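Local coordinates for ganglioside-induced differentiation-associated protein 2 (Homo sapiens, PDB 4UML) that is of unsettled function, probably in signalling, and is represented by its N-terminal macro domain, a fold that in many relatives binds ADP-ribose, at residues 58-63 against 205-210; 67-72 against 162-167. All blocks are in the same frame, centred on the assembly; numbering follows the deposited sequence.

Interaction 1: residues 58-63 against 205-210; sequences VLWKGD and VFAVSD
Trp60 lies on the same side of this parallel strand pair as Val58, Val205 and Ala207. Its CG is anti to the backbone N (chi1 176°), and the indole presents an edge to its neighbour: Trp60 CE3 meets Ala207 CB 4.0 Å away, close to the ring plane, where a small methyl suits the flank of so large a ring. The CA of Gly62 rests 3.4 Å above one face of the indole, offset toward the rim, a close fit suited to a residue without a side chain. On the same side of the sheet, Val58 CB packs on Val205 CG2 at 3.9 Å, beta-branched residues that favour extended strands.

The other side begins apolar and ends charged. Leu59 crosses Val208 at about a right angle, its CD1 touching Val208 CG2 at 3.8 Å. Lys61 CG is anti to the backbone N, and the chain then bends at chi3 and chi4, bringing NZ within 3.4 Å of Asp210 OD1 in an exposed salt bridge.

Four backbone hydrogen bonds join the segments, from Phe206 N to Val58 O (2.8 Å) through to Gly62 N, which reaches Val208 O at a more bent 140°. Helix 210-223 covers Leu59 through Tyr216 and Leu220, with Ser209 at its N-cap bonded to Glu212; helix 179-197 packs on Phe206, and strand 164-167 flanks 203-208 across from the edge strand 57-61.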
# COMPACT_ATOMS: atom_id res chain seq x y z
N VAL A 58 4.83 5.96 -7.75
CA VAL A 58 3.84 6.96 -8.00
C VAL A 58 3.21 7.43 -6.67
O VAL A 58 2.77 6.62 -5.84
CB VAL A 58 2.71 6.39 -8.89
CG1 VAL A 58 1.66 7.44 -9.15
CG2 VAL A 58 3.26 5.80 -10.19
N LEU A 59 3.16 8.75 -6.47
CA LEU A 59 2.38 9.33 -5.38
C LEU A 59 1.10 9.93 -5.93
O LEU A 59 1.14 10.78 -6.82
CB LEU A 59 3.18 10.41 -4.67
CG LEU A 59 2.47 11.14 -3.53
CD1 LEU A 59 2.12 10.21 -2.39
CD2 LEU A 59 3.33 12.27 -2.98
N TRP A 60 -0.04 9.51 -5.39
CA TRP A 60 -1.31 9.93 -5.95
C TRP A 60 -2.26 10.23 -4.85
O TRP A 60 -2.54 9.36 -4.01
CB TRP A 60 -1.90 8.82 -6.80
CG TRP A 60 -3.24 9.11 -7.33
CD1 TRP A 60 -3.55 10.10 -8.25
CD2 TRP A 60 -4.45 8.42 -7.04
NE1 TRP A 60 -4.90 10.06 -8.52
CE2 TRP A 60 -5.47 9.03 -7.81
CE3 TRP A 60 -4.79 7.34 -6.21
CZ2 TRP A 60 -6.80 8.61 -7.75
CZ3 TRP A 60 -6.09 6.91 -6.16
CH2 TRP A 60 -7.09 7.53 -6.94
N LYS A 61 -2.78 11.46 -4.84
CA LYS A 61 -3.82 11.79 -3.88
C LYS A 61 -5.17 11.34 -4.40
O LYS A 61 -5.68 11.91 -5.36
CB LYS A 61 -3.84 13.29 -3.55
CG LYS A 61 -4.89 13.62 -2.49
CD LYS A 61 -4.55 14.89 -1.73
CE LYS A 61 -4.75 16.13 -2.58
NZ LYS A 61 -6.20 16.29 -2.91
N GLY A 62 -5.76 10.31 -3.80
CA GLY A 62 -7.04 9.78 -4.27
C GLY A 62 -7.43 8.52 -3.53
O GLY A 62 -6.67 8.04 -2.68
N ASP A 63 -8.60 7.99 -3.87
CA ASP A 63 -9.17 6.81 -3.21
C ASP A 63 -8.58 5.56 -3.87
O ASP A 63 -8.81 5.32 -5.04
CB ASP A 63 -10.69 6.84 -3.37
CG ASP A 63 -11.40 5.77 -2.56
OD1 ASP A 63 -10.80 4.73 -2.17
OD2 ASP A 63 -12.62 5.98 -2.31
N VAL A 205 1.93 2.36 -6.39
CA VAL A 205 1.24 3.60 -6.17
C VAL A 205 0.96 3.74 -4.70
O VAL A 205 0.32 2.87 -4.09
CB VAL A 205 -0.10 3.68 -6.92
CG1 VAL A 205 -0.80 5.00 -6.64
CG2 VAL A 205 0.10 3.50 -8.40
N PHE A 206 1.44 4.84 -4.14
CA PHE A 206 1.06 5.26 -2.80
C PHE A 206 -0.13 6.20 -2.91
O PHE A 206 0.05 7.36 -3.27
CB PHE A 206 2.23 5.94 -2.12
CG PHE A 206 3.44 5.06 -1.91
CD1 PHE A 206 3.46 4.11 -0.89
CD2 PHE A 206 4.58 5.22 -2.68
CE1 PHE A 206 4.57 3.31 -0.67
CE2 PHE A 206 5.71 4.43 -2.46
CZ PHE A 206 5.71 3.46 -1.46
N ALA A 207 -1.33 5.66 -2.68
CA ALA A 207 -2.57 6.42 -2.62
C ALA A 207 -2.70 7.09 -1.26
O ALA A 207 -2.70 6.41 -0.21
CB ALA A 207 -3.76 5.51 -2.83
N VAL A 208 -2.81 8.41 -1.26
CA VAL A 208 -2.85 9.19 -0.02
C VAL A 208 -4.07 10.12 0.02
O VAL A 208 -4.68 10.39 -0.99
CB VAL A 208 -1.57 10.01 0.19
CG1 VAL A 208 -0.38 9.07 0.33
CG2 VAL A 208 -1.33 11.04 -0.91
N SER A 209 -4.45 10.56 1.21
CA SER A 209 -5.44 11.63 1.36
C SER A 209 -4.71 12.89 1.77
O SER A 209 -3.49 12.89 1.89
CB SER A 209 -6.49 11.28 2.40
OG SER A 209 -5.91 11.27 3.70
N ASP A 210 -5.45 13.98 1.98
CA ASP A 210 -4.83 15.25 2.37
C ASP A 210 -4.10 15.13 3.69
O ASP A 210 -3.08 15.78 3.91
CB ASP A 210 -5.88 16.37 2.44
CG ASP A 210 -6.37 16.80 1.06
OD1 ASP A 210 -5.53 17.26 0.25
OD2 ASP A 210 -7.58 16.67 0.78

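Interaction 2: residues 67-72 against 162-167; sequences LNCTAI and MSSVGF
Phe167 supplies the one aromatic ring, and it turns away from 67-72: Val165 CG1 sits 4.0 Å above one of its faces, offset toward the rim, while Tyr150 of helix 139-159 meets the ring with planes about 30° apart. The contact itself is made mostly by small side chains, with Met162 the main exception. Thr70 has two distinct branches. Its OG1, anti to the carbonyl carbon, accepts Ser164 N at 3.1 Å and, weakly, Ser163 N; its CG2, anti to the backbone N, lies obliquely across Met162, 3.6 Å from Met162 CB. Ser164 answers in kind: its OG, held between its own N and carbonyl carbon (chi1 61°), accepts Thr70 N at 3.1 Å. Threonine suits the place by offering a hydroxyl and a methyl at once, and serine by a hydroxyl short enough to reach a nearby amide.

Farther along, regular parallel pairing takes over. Gly166 N gives a nearly straight bond (170°) to Ala71 O at 2.8 Å, and the bare Gly166 lets Cys69 SG settle 3.6 Å from Gly166 N. On the opposite side of the sheet Ala71 CB presses on Met162 SD at 3.4 Å, a small methyl against an extended, flexible chain. The paired side-chain-to-backbone bonds thus satisfy amides of Thr70 and Ser164 where strand pairing starts, in a largely buried contact where an amide lacking a partner would probably be costly.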
# COMPACT_ATOMS: atom_id res chain seq x y z
N LEU A 67 -8.32 2.50 -8.26
CA LEU A 67 -7.17 2.23 -9.10
C LEU A 67 -7.26 0.90 -9.82
O LEU A 67 -7.68 -0.09 -9.25
CB LEU A 67 -5.89 2.29 -8.26
CG LEU A 67 -5.47 3.64 -7.71
CD1 LEU A 67 -4.35 3.44 -6.69
CD2 LEU A 67 -5.03 4.58 -8.83
N ASN A 68 -6.85 0.86 -11.09
CA ASN A 68 -6.78 -0.40 -11.84
C ASN A 68 -5.41 -1.10 -11.72
O ASN A 68 -4.99 -1.78 -12.63
CB ASN A 68 -7.15 -0.17 -13.31
CG ASN A 68 -6.10 0.64 -14.05
OD1 ASN A 68 -5.31 1.36 -13.42
ND2 ASN A 68 -6.06 0.52 -15.38
N CYS A 69 -4.73 -0.96 -10.59
CA CYS A 69 -3.56 -1.77 -10.31
C CYS A 69 -3.95 -3.25 -10.26
O CYS A 69 -5.13 -3.58 -10.04
CB CYS A 69 -2.95 -1.33 -8.97
SG CYS A 69 -2.32 0.37 -8.97
N THR A 70 -2.97 -4.14 -10.41
CA THR A 70 -3.22 -5.58 -10.35
C THR A 70 -3.89 -5.92 -9.01
O THR A 70 -4.88 -6.69 -8.97
CB THR A 70 -1.93 -6.40 -10.52
OG1 THR A 70 -1.19 -5.87 -11.64
CG2 THR A 70 -2.25 -7.91 -10.74
N ALA A 71 -3.34 -5.35 -7.93
CA ALA A 71 -3.90 -5.43 -6.60
C ALA A 71 -3.93 -4.06 -5.92
O ALA A 71 -3.02 -3.23 -6.09
CB ALA A 71 -3.11 -6.40 -5.74
N ILE A 72 -4.99 -3.83 -5.17
CA ILE A 72 -5.04 -2.74 -4.22
C ILE A 72 -5.04 -3.34 -2.82
O ILE A 72 -5.40 -4.52 -2.62
CB ILE A 72 -6.20 -1.75 -4.45
CG1 ILE A 72 -7.56 -2.45 -4.29
CG2 ILE A 72 -6.09 -1.06 -5.79
CD1 ILE A 72 -8.55 -1.53 -3.65
N MET A 162 2.46 -9.88 -10.15
CA MET A 162 1.65 -8.69 -10.41
C MET A 162 2.47 -7.58 -11.02
O MET A 162 3.60 -7.36 -10.62
CB MET A 162 1.01 -8.19 -9.14
CG MET A 162 0.21 -9.25 -8.41
SD MET A 162 -0.68 -8.44 -7.06
CE MET A 162 -1.42 -9.83 -6.26
N SER A 163 1.91 -6.85 -11.97
CA SER A 163 2.61 -5.72 -12.56
C SER A 163 2.47 -4.39 -11.78
O SER A 163 3.33 -3.51 -11.91
CB SER A 163 2.15 -5.55 -14.01
OG SER A 163 0.81 -5.12 -14.07
N SER A 164 1.42 -4.25 -10.96
CA SER A 164 1.27 -3.04 -10.15
C SER A 164 0.51 -3.31 -8.86
O SER A 164 -0.34 -4.23 -8.78
CB SER A 164 0.61 -1.89 -10.91
OG SER A 164 -0.68 -2.23 -11.33
N VAL A 165 0.86 -2.52 -7.85
CA VAL A 165 0.24 -2.57 -6.52
C VAL A 165 -0.12 -1.13 -6.09
O VAL A 165 0.70 -0.22 -6.18
CB VAL A 165 1.12 -3.25 -5.46
CG1 VAL A 165 0.43 -3.32 -4.09
CG2 VAL A 165 1.48 -4.68 -5.90
N GLY A 166 -1.39 -0.94 -5.75
CA GLY A 166 -1.88 0.28 -5.14
C GLY A 166 -1.92 0.17 -3.63
O GLY A 166 -2.77 -0.50 -3.08
N PHE A 167 -0.98 0.80 -2.96
CA PHE A 167 -1.00 0.87 -1.51
C PHE A 167 -1.93 1.95 -1.00
O PHE A 167 -1.92 3.06 -1.50
CB PHE A 167 0.38 1.17 -0.93
CG PHE A 167 1.29 -0.01 -0.88
CD1 PHE A 167 1.25 -0.90 0.19
CD2 PHE A 167 2.21 -0.21 -1.89
CE1 PHE A 167 2.09 -1.98 0.24
CE2 PHE A 167 3.06 -1.29 -1.83
CZ PHE A 167 2.99 -2.18 -0.79

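In the fold
Both contacts belong to one mixed sheet within the macro domain, and interaction 2 is nested inside the chain loop closed by interaction 1. Interaction 1 joins the edge strand 57-61 to 203-208 and runs from a buried apolar start to a solvent-facing charged end. Interaction 2 pairs two inner strands, 164-167 and 71-75, is largely buried, and combines hydroxyl-to-amide bonds with backbone pairing, with no charged pair. The two meet where strands 203-208 and 164-167 lie side by side: Val205 N approaches Val165 O at 2.9 Å, a probable hydrogen bond. Leu67 adds apolar packing against both Trp60 and Val205, tying the loop before strand 71-75 to the face that carries these two residues.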